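Local coordinates for interferon-inducible protein AIM2 (Mus musculus, PDB 4JBM) that senses double-stranded DNA in the cytosol through its HIN domain, the part described here, and triggers assembly of the AIM2 inflammasome, leading to pyroptosis, at residues 55-60 and 75-80; 25-30 and 46-51. All coordinates share one frame; numbering follows the deposited sequence.

Interaction 1. Residues 55-60 and 75-80; sequences RTIKIS and SVVVDV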
loop_
_atom_site.group_PDB
_atom_site.type_symbol
_atom_site.label_atom_id
_atom_site.label_comp_id
_atom_site.label_asym_id
_atom_site.label_seq_id
_atom_site.Cartn_x
_atom_site.Cartn_y
_atom_site.Cartn_z
ATOM N N ARG A 55 -10.502 12.956 -9.317
ATOM C CA ARG A 55 -9.928 13.820 -10.346
ATOM C C ARG A 55 -9.344 12.936 -11.445
ATOM O O ARG A 55 -8.935 11.804 -11.184
ATOM C CB ARG A 55 -8.855 14.757 -9.767
ATOM C CG ARG A 55 -9.397 16.004 -9.055
ATOM C CD ARG A 55 -9.759 17.113 -10.037
ATOM N NE ARG A 55 -10.548 18.177 -9.418
ATOM C CZ ARG A 55 -11.879 18.204 -9.375
ATOM N NH1 ARG A 55 -12.585 17.226 -9.927
ATOM N NH2 ARG A 55 -12.506 19.216 -8.787
ATOM N N THR A 56 -9.302 13.451 -12.667
ATOM C CA THR A 56 -8.718 12.701 -13.770
ATOM C C THR A 56 -7.390 13.324 -14.154
ATOM O O THR A 56 -7.306 14.529 -14.377
ATOM C CB THR A 56 -9.647 12.641 -15.002
ATOM O OG1 THR A 56 -10.005 13.969 -15.406
ATOM C CG2 THR A 56 -10.904 11.854 -14.683
ATOM N N ILE A 57 -6.352 12.499 -14.223
ATOM C CA ILE A 57 -5.017 12.996 -14.516
ATOM C C ILE A 57 -4.354 12.220 -15.644
ATOM O O ILE A 57 -4.633 11.039 -15.847
ATOM C CB ILE A 57 -4.100 12.948 -13.269
ATOM C CG1 ILE A 57 -4.006 11.522 -12.735
ATOM C CG2 ILE A 57 -4.608 13.884 -12.182
ATOM C CD1 ILE A 57 -2.997 11.348 -11.602
ATOM N N LYS A 58 -3.467 12.903 -16.367
ATOM C CA LYS A 58 -2.684 12.293 -17.429
ATOM C C LYS A 58 -1.223 12.253 -16.977
ATOM O O LYS A 58 -0.644 13.271 -16.568
ATOM C CB LYS A 58 -2.835 13.089 -18.729
ATOM C CG LYS A 58 -2.349 12.361 -19.982
ATOM C CD LYS A 58 -2.712 13.122 -21.259
ATOM C CE LYS A 58 -2.374 12.312 -22.500
ATOM N NZ LYS A 58 -3.151 11.043 -22.533
ATOM N N ILE A 59 -0.635 11.064 -17.037
ATOM C CA ILE A 59 0.701 10.851 -16.509
ATOM C C ILE A 59 1.620 10.376 -17.623
ATOM O O ILE A 59 1.335 9.390 -18.297
ATOM C CB ILE A 59 0.690 9.809 -15.360
ATOM C CG1 ILE A 59 -0.425 10.128 -14.359
ATOM C CG2 ILE A 59 2.062 9.733 -14.686
ATOM C CD1 ILE A 59 -0.515 9.175 -13.176
ATOM N N SER A 60 2.719 11.096 -17.816
ATOM C CA SER A 60 3.688 10.766 -18.854
ATOM C C SER A 60 5.093 10.699 -18.266
ATOM O O SER A 60 5.360 11.301 -17.224
ATOM C CB SER A 60 3.625 11.797 -19.978
ATOM O OG SER A 60 3.646 13.106 -19.447
ATOM N N SER A 75 8.702 13.019 -14.336
ATOM C CA SER A 75 7.395 12.695 -14.900
ATOM C C SER A 75 6.562 13.949 -15.067
ATOM O O SER A 75 6.830 14.977 -14.445
ATOM C CB SER A 75 6.624 11.706 -14.007
ATOM O OG SER A 75 7.246 10.436 -13.944
ATOM N N VAL A 76 5.537 13.852 -15.900
ATOM C CA VAL A 76 4.612 14.954 -16.091
ATOM C C VAL A 76 3.229 14.486 -15.659
ATOM O O VAL A 76 2.734 13.456 -16.123
ATOM C CB VAL A 76 4.576 15.441 -17.562
ATOM C CG1 VAL A 76 3.709 16.678 -17.689
ATOM C CG2 VAL A 76 5.985 15.725 -18.073
ATOM N N VAL A 77 2.627 15.219 -14.730
ATOM C CA VAL A 77 1.269 14.927 -14.290
ATOM C C VAL A 77 0.406 16.140 -14.589
ATOM O O VAL A 77 0.606 17.203 -14.003
ATOM C CB VAL A 77 1.201 14.591 -12.788
ATOM C CG1 VAL A 77 -0.247 14.448 -12.330
ATOM C CG2 VAL A 77 1.987 13.328 -12.497
ATOM N N VAL A 78 -0.548 15.995 -15.500
ATOM C CA VAL A 78 -1.346 17.152 -15.870
ATOM C C VAL A 78 -2.798 16.820 -15.565
ATOM O O VAL A 78 -3.288 15.760 -15.959
ATOM C CB VAL A 78 -1.200 17.493 -17.361
ATOM C CG1 VAL A 78 -1.142 19.005 -17.533
ATOM C CG2 VAL A 78 0.081 16.897 -17.913
ATOM N N ASP A 79 -3.485 17.705 -14.847
ATOM C CA ASP A 79 -4.910 17.508 -14.608
ATOM C C ASP A 79 -5.654 17.710 -15.923
ATOM O O ASP A 79 -5.413 18.682 -16.639
ATOM C CB ASP A 79 -5.421 18.477 -13.538
ATOM C CG ASP A 79 -6.898 18.285 -13.225
ATOM O OD1 ASP A 79 -7.344 17.128 -13.054
ATOM O OD2 ASP A 79 -7.617 19.304 -13.149
ATOM N N VAL A 80 -6.537 16.776 -16.254
ATOM C CA VAL A 80 -7.269 16.854 -17.513
ATOM C C VAL A 80 -8.734 16.506 -17.322
ATOM O O VAL A 80 -9.095 15.795 -16.386
ATOM C CB VAL A 80 -6.681 15.898 -18.578
ATOM C CG1 VAL A 80 -5.273 16.312 -18.945
ATOM C CG2 VAL A 80 -6.709 14.453 -18.077
#
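I59 and V77 face one another across two antiparallel strands, 56-60 and 76-79, at one end of the first OB-fold sheet of the HIN domain. The pair is a non-hydrogen-bonded one, and the side chains meet branch to branch, CG2 of I59 lying 4.2 Å from CG2 of V77. I59 presents that methyl because its CG2 stands anti to the backbone N, while CG1 (chi1 -48°) is anti to the carbonyl carbon. I57, one pair along, is built differently: chi1 of 58° sets CG1 between backbone N and carbonyl carbon, and the extended chain carries CD1 to 4.2 Å from CG1 of V77. V77 thus receives one isoleucine on each of its two methyls. The same face continues inward onto V6 of strand 4-16 and V71 of strand 69-71.

The other face is more open and holds K58, S60, V76 and V78. CG1 of V80 rests 4.0 Å from CB of K58, whereas the lysine's chain, extended as far as CE and bent at its last torsion, leads its amine away. The backbones are joined by five nearly straight hydrogen bonds, among them V80 N to T56 O. V76 O accepts two donors from S60: the main-chain N at 2.9 Å, and, weakly, the hydroxyl OG at 3.5 Å.

Interaction 2. Residues 25-30 and 46-51; sequences EIFHAT and QFKDKF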
loop_
_atom_site.group_PDB
_atom_site.type_symbol
_atom_site.label_atom_id
_atom_site.label_comp_id
_atom_site.label_asym_id
_atom_site.label_seq_id
_atom_site.Cartn_x
_atom_site.Cartn_y
_atom_site.Cartn_z
ATOM N N GLU A 25 11.055 12.679 0.071
ATOM C CA GLU A 25 9.697 12.790 0.583
ATOM C C GLU A 25 8.739 12.258 -0.485
ATOM O O GLU A 25 8.773 12.706 -1.635
ATOM C CB GLU A 25 9.390 14.240 0.952
ATOM C CG GLU A 25 7.930 14.533 1.238
ATOM C CD GLU A 25 7.755 15.623 2.271
ATOM O OE1 GLU A 25 8.638 15.763 3.140
ATOM O OE2 GLU A 25 6.738 16.340 2.212
ATOM N N ILE A 26 7.888 11.303 -0.114
ATOM C CA ILE A 26 7.047 10.633 -1.099
ATOM C C ILE A 26 5.636 10.406 -0.603
ATOM O O ILE A 26 5.330 10.610 0.575
ATOM C CB ILE A 26 7.588 9.233 -1.446
ATOM C CG1 ILE A 26 7.395 8.290 -0.264
ATOM C CG2 ILE A 26 9.045 9.288 -1.856
ATOM C CD1 ILE A 26 7.219 6.860 -0.675
ATOM N N PHE A 27 4.777 9.963 -1.516
ATOM C CA PHE A 27 3.483 9.437 -1.107
ATOM C C PHE A 27 2.997 8.315 -2.011
ATOM O O PHE A 27 3.604 8.022 -3.052
ATOM C CB PHE A 27 2.426 10.534 -0.899
ATOM C CG PHE A 27 1.991 11.237 -2.161
ATOM C CD1 PHE A 27 2.712 12.315 -2.660
ATOM C CD2 PHE A 27 0.832 10.848 -2.821
ATOM C CE1 PHE A 27 2.299 12.973 -3.808
ATOM C CE2 PHE A 27 0.411 11.504 -3.969
ATOM C CZ PHE A 27 1.146 12.568 -4.464
ATOM N N HIS A 28 1.918 7.672 -1.574
ATOM C CA HIS A 28 1.325 6.571 -2.307
ATOM C C HIS A 28 -0.122 6.879 -2.664
ATOM O O HIS A 28 -0.847 7.522 -1.899
ATOM C CB HIS A 28 1.400 5.296 -1.476
ATOM C CG HIS A 28 2.794 4.791 -1.294
ATOM N ND1 HIS A 28 3.584 5.146 -0.221
ATOM C CD2 HIS A 28 3.549 3.975 -2.066
ATOM C CE1 HIS A 28 4.759 4.557 -0.333
ATOM N NE2 HIS A 28 4.767 3.841 -1.441
ATOM N N ALA A 29 -0.540 6.391 -3.826
ATOM C CA ALA A 29 -1.892 6.615 -4.299
ATOM C C ALA A 29 -2.399 5.378 -5.021
ATOM O O ALA A 29 -1.626 4.492 -5.364
ATOM C CB ALA A 29 -1.943 7.834 -5.215
ATOM N N THR A 30 -3.707 5.298 -5.215
ATOM C CA THR A 30 -4.283 4.249 -6.050
ATOM C C THR A 30 -5.015 4.930 -7.179
ATOM O O THR A 30 -5.781 5.864 -6.949
ATOM C CB THR A 30 -5.267 3.371 -5.274
ATOM O OG1 THR A 30 -4.596 2.779 -4.159
ATOM C CG2 THR A 30 -5.823 2.262 -6.164
ATOM N N GLN A 46 5.663 17.057 -4.887
ATOM C CA GLN A 46 5.057 18.293 -5.335
ATOM C C GLN A 46 3.699 17.931 -5.933
ATOM O O GLN A 46 2.739 18.685 -5.840
ATOM C CB GLN A 46 5.957 19.019 -6.327
ATOM C CG GLN A 46 6.453 18.163 -7.474
ATOM C CD GLN A 46 6.041 18.711 -8.823
ATOM O OE1 GLN A 46 6.607 18.341 -9.846
ATOM N NE2 GLN A 46 5.047 19.595 -8.834
ATOM N N PHE A 47 3.639 16.728 -6.489
ATOM C CA PHE A 47 2.552 16.215 -7.298
ATOM C C PHE A 47 1.259 15.977 -6.516
ATOM O O PHE A 47 0.263 15.595 -7.085
ATOM C CB PHE A 47 2.990 14.921 -7.966
ATOM C CG PHE A 47 3.766 15.116 -9.237
ATOM C CD1 PHE A 47 3.605 16.247 -9.994
ATOM C CD2 PHE A 47 4.643 14.152 -9.675
ATOM C CE1 PHE A 47 4.315 16.417 -11.157
ATOM C CE2 PHE A 47 5.350 14.315 -10.837
ATOM C CZ PHE A 47 5.187 15.450 -11.580
ATOM N N LYS A 48 1.293 16.135 -5.206
ATOM C CA LYS A 48 0.160 15.787 -4.364
ATOM C C LYS A 48 -1.093 16.559 -4.699
ATOM O O LYS A 48 -2.182 16.034 -4.603
ATOM C CB LYS A 48 0.490 15.990 -2.887
ATOM C CG LYS A 48 -0.657 15.654 -1.953
ATOM C CD LYS A 48 -0.899 14.161 -1.913
ATOM C CE LYS A 48 -2.225 13.825 -1.270
ATOM N NZ LYS A 48 -3.341 14.692 -1.724
ATOM N N ASP A 49 -0.936 17.818 -5.046
ATOM C CA ASP A 49 -2.070 18.695 -5.345
ATOM C C ASP A 49 -2.894 18.232 -6.552
ATOM O O ASP A 49 -4.003 18.720 -6.789
ATOM C CB ASP A 49 -1.588 20.138 -5.568
ATOM C CG ASP A 49 -0.560 20.255 -6.691
ATOM O OD1 ASP A 49 0.227 19.303 -6.885
ATOM O OD2 ASP A 49 -0.541 21.298 -7.383
ATOM N N LYS A 50 -2.343 17.287 -7.307
ATOM C CA LYS A 50 -2.983 16.784 -8.513
ATOM C C LYS A 50 -3.613 15.421 -8.245
ATOM O O LYS A 50 -4.441 14.942 -9.018
ATOM C CB LYS A 50 -1.950 16.693 -9.640
ATOM C CG LYS A 50 -1.301 18.038 -9.980
ATOM C CD LYS A 50 -0.134 17.883 -10.949
ATOM C CE LYS A 50 0.339 19.231 -11.456
ATOM N NZ LYS A 50 -0.622 19.813 -12.423
ATOM N N PHE A 51 -3.194 14.803 -7.145
ATOM C CA PHE A 51 -3.677 13.488 -6.746
ATOM C C PHE A 51 -4.783 13.561 -5.683
ATOM O O PHE A 51 -4.561 13.273 -4.502
ATOM C CB PHE A 51 -2.507 12.660 -6.216
ATOM C CG PHE A 51 -1.687 11.997 -7.290
ATOM C CD1 PHE A 51 -0.678 12.695 -7.954
ATOM C CD2 PHE A 51 -1.912 10.671 -7.626
ATOM C CE1 PHE A 51 0.089 12.072 -8.937
ATOM C CE2 PHE A 51 -1.150 10.040 -8.607
ATOM C CZ PHE A 51 -0.154 10.743 -9.265
#
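F27, on strand 25-32 of the first OB fold, pushes its ring against a 3-10 turn, residues 46-50, in the connection from strand 37-42 to strand 56-60.

Two contacts of different kinds, CH-pi and edge-to-face, meet at this ring. Over one face lies the aliphatic chain of K48: CD sits 3.6 Å from the ring centroid, nearly on the normal, a CH-pi contact. A bend at chi2 (71°) places CD there. The amine beyond is too distant from the ring for more than a weak cation-pi attraction, and it makes a weak hydrogen bond to F51 O. With F51 the arrangement is T-shaped, the edge of F27 directed at the face of F51, with planes at 82° and centroids 5.6 Å apart.

Apolar contacts fill in around these. CE2 of F27 lies 3.9 Å from CB of F51, and CZ approaches CA of K48 to 3.4 Å, so the ring tip also meets main chain. V42 and P14 border F27 as well, enclosing it between strands and turn.

Just after the 3-10 turn, the N of F51 hydrogen-bonds to K48 O, holding together the residue over the face of F27 and the one at its edge. On the same strand as F27, A29 offers its CB to CD2 of F51 at 3.7 Å.

In the fold
Followed from the N terminus, strand 4-16 comes first, and strand 25-32 pairs with it. Interaction 2 then closes a loop: after strand 37-42 the chain returns, and 46-51 settles on 25-30. Only afterwards does interaction 1 open, with 55-60 pairing to 75-80 around the short strands 63-64 and 69-71. The two loops therefore follow in series, neither nested nor crossed. Strand 4-16 lies between 25-32 and 56-60 in the sheet, so both contacts reach the same sheet from different strands. They also touch directly: CD1 of I57 packs on CZ of F51, joining the connection after the 3-10 turn to strand 56-60, while K50 NZ makes a weak hydrogen bond to V77 O of the edge strand.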